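PDB 5AOQ: preproptth, which yields prothoracicotropic hormone, whose mature cystine-knot form, present here, is perceived by the receptor tyrosine kinase Torso and is linked to metamorphic timing in the silkworm. Local coordinates for residues Glu76-Asn79 with Glu80-Tyr83. The protein carries 1 engineered substitution. Numbering follows the deposited sequence.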
ATOM      1  N   GLU D  76      -8.699   9.042  -1.549  1.00 69.08           N
ATOM      2  CA  GLU D  76      -8.241   9.333  -2.901  1.00 67.43           C
ATOM      3  C   GLU D  76      -7.240   8.280  -3.357  1.00 64.88           C
ATOM      4  O   GLU D  76      -6.123   8.215  -2.844  1.00 63.06           O
ATOM      5  CB  GLU D  76      -7.599  10.720  -2.975  1.00 67.07           C
ATOM      6  CG  GLU D  76      -7.324  11.205  -4.391  1.00 66.61           C
ATOM      7  CD  GLU D  76      -8.589  11.552  -5.155  1.00 69.37           C
ATOM      8  OE1 GLU D  76      -9.666  11.642  -4.528  1.00 71.58           O
ATOM      9  OE2 GLU D  76      -8.504  11.738  -6.387  1.00 69.79           O
ATOM     10  N   ILE D  77      -7.648   7.458  -4.319  1.00 65.21           N
ATOM     11  CA  ILE D  77      -6.770   6.443  -4.890  1.00 63.45           C
ATOM     12  C   ILE D  77      -6.993   6.344  -6.395  1.00 64.28           C
ATOM     13  O   ILE D  77      -8.085   6.637  -6.880  1.00 66.63           O
ATOM     14  CB  ILE D  77      -7.001   5.062  -4.247  1.00 64.02           C
ATOM     15  CG1 ILE D  77      -8.496   4.732  -4.224  1.00 66.99           C
ATOM     16  CG2 ILE D  77      -6.433   5.043  -2.838  1.00 63.42           C
ATOM     17  CD1 ILE D  77      -8.822   3.342  -3.710  1.00 68.33           C
ATOM     18  N   PRO D  78      -5.953   5.936  -7.141  1.00 68.88           N
ATOM     19  CA  PRO D  78      -6.077   5.800  -8.597  1.00 70.31           C
ATOM     20  C   PRO D  78      -7.160   4.800  -8.990  1.00 70.79           C
ATOM     21  O   PRO D  78      -7.338   3.784  -8.317  1.00 70.30           O
ATOM     22  CB  PRO D  78      -4.687   5.318  -9.031  1.00 69.17           C
ATOM     23  CG  PRO D  78      -4.042   4.795  -7.794  1.00 66.17           C
ATOM     24  CD  PRO D  78      -4.606   5.582  -6.665  1.00 66.75           C
ATOM     25  N   ASN D  79      -7.871   5.093 -10.073  1.00 96.47           N
ATOM     26  CA  ASN D  79      -9.027   4.302 -10.480  1.00 97.36           C
ATOM     27  C   ASN D  79      -8.676   2.872 -10.885  1.00 97.03           C
ATOM     28  O   ASN D  79      -9.566   2.046 -11.090  1.00 98.05           O
ATOM     29  CB  ASN D  79      -9.754   5.002 -11.628  1.00 99.22           C
ATOM     30  CG  ASN D  79     -10.416   6.296 -11.191  1.00 99.91           C
ATOM     31  OD1 ASN D  79     -10.134   6.815 -10.110  1.00 99.01           O
ATOM     32  ND2 ASN D  79     -11.298   6.824 -12.031  1.00101.72           N
ATOM     33  N   GLU D  80      -7.385   2.579 -11.003  1.00 71.31           N
ATOM     34  CA  GLU D  80      -6.942   1.204 -11.209  1.00 71.87           C
ATOM     35  C   GLU D  80      -7.126   0.393  -9.929  1.00 70.91           C
ATOM     36  O   GLU D  80      -7.117  -0.838  -9.964  1.00 72.34           O
ATOM     37  CB  GLU D  80      -5.476   1.157 -11.647  1.00 70.10           C
ATOM     38  CG  GLU D  80      -5.231   1.605 -13.080  1.00 72.36           C
ATOM     39  CD  GLU D  80      -3.793   1.386 -13.523  1.00 71.27           C
ATOM     40  OE1 GLU D  80      -3.019   0.765 -12.762  1.00 68.86           O
ATOM     41  OE2 GLU D  80      -3.436   1.836 -14.632  1.00 73.28           O
ATOM     42  N   LEU D  81      -7.299   1.090  -8.807  1.00 80.26           N
ATOM     43  CA  LEU D  81      -7.367   0.450  -7.495  1.00 80.48           C
ATOM     44  C   LEU D  81      -8.711   0.656  -6.798  1.00 83.24           C
ATOM     45  O   LEU D  81      -8.804   0.540  -5.577  1.00 85.17           O
ATOM     46  CB  LEU D  81      -6.237   0.975  -6.605  1.00 78.17           C
ATOM     47  CG  LEU D  81      -4.821   0.762  -7.147  1.00 74.75           C
ATOM     48  CD1 LEU D  81      -3.792   1.345  -6.192  1.00 72.61           C
ATOM     49  CD2 LEU D  81      -4.548  -0.716  -7.391  1.00 73.96           C
ATOM     50  N   LYS D  82      -9.747   0.966  -7.572  1.00 73.03           N
ATOM     51  CA  LYS D  82     -11.109   0.965  -7.052  1.00 75.69           C
ATOM     52  C   LYS D  82     -11.662  -0.451  -7.133  1.00 78.58           C
ATOM     53  O   LYS D  82     -10.961  -1.368  -7.558  1.00 78.44           O
ATOM     54  CB  LYS D  82     -12.004   1.923  -7.840  1.00 77.52           C
ATOM     55  CG  LYS D  82     -11.661   3.391  -7.690  1.00 75.61           C
ATOM     56  CD  LYS D  82     -12.492   4.228  -8.651  1.00 78.11           C
ATOM     57  CE  LYS D  82     -12.847   5.582  -8.065  1.00 78.01           C
ATOM     58  NZ  LYS D  82     -13.765   6.342  -8.958  1.00 81.16           N
ATOM     59  N   TYR D  83     -12.915  -0.627  -6.715  1.00 54.63           N
ATOM     60  CA  TYR D  83     -13.645  -1.885  -6.897  1.00 54.32           C
ATOM     61  C   TYR D  83     -13.109  -3.043  -6.045  1.00 54.62           C
ATOM     62  O   TYR D  83     -13.887  -3.748  -5.398  1.00 54.54           O
ATOM     63  CB  TYR D  83     -13.633  -2.289  -8.376  1.00 54.25           C
ATOM     64  CG  TYR D  83     -13.827  -1.126  -9.326  1.00 54.36           C
ATOM     65  CD1 TYR D  83     -15.060  -0.501  -9.448  1.00 54.15           C
ATOM     66  CD2 TYR D  83     -12.774  -0.653 -10.101  1.00 54.91           C
ATOM     67  CE1 TYR D  83     -15.240   0.563 -10.312  1.00 54.49           C
ATOM     68  CE2 TYR D  83     -12.945   0.409 -10.968  1.00 55.26           C
ATOM     69  CZ  TYR D  83     -14.179   1.014 -11.070  1.00 55.04           C
ATOM     70  OH  TYR D  83     -14.351   2.071 -11.932  1.00 55.61           O
TER
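Pro78 and Leu81 touch across a beta-turn, a small example of how one backbone bond can bring side chains three residues apart into contact. Leu81 N donates to Pro78 O at 2.7 Å, with an N-H...O angle of 158°. The donor approaches from above the carbonyl plane, 36° out of it. The bond closes an i to i+3 turn, with Asn79 and Glu80 at its corners in type I conformation. On one flank, Leu81 CD1 rests 3.8 Å from CG of the Pro78 ring, the two side chains meeting aslant. In Ile77, a chi1 of 49° tucks CG1 over the backbone, flanked by N and C, and the extended chain beyond brings CD1 to 3.4 Å from Leu81 O. On the other flank Asn79 and Lys82 run alongside each other in the same direction. The aliphatic part of Lys82, bent at its third torsion, lies against the amide, with CE 3.6 Å from Asn79 OD1; this is packing, without a hydrogen bond. With Lys82 shortened to an alanine, the Asn79 amide is likely to lose its methylene neighbours and be freer to turn. Lys82 CB also lies over one face of the Tyr83 ring, offset toward its rim. The turn belongs to the long loop joining antiparallel strands 55-65 and 86-97, far from the chain's centre. Here Trp85 of the second hormone subunit packs on Pro78, Glu80 and Leu81, while Ile111 and Ser33 of the Torso chain contact Glu80 and Tyr83 respectively, placing the loop where hormone dimer and receptor meet.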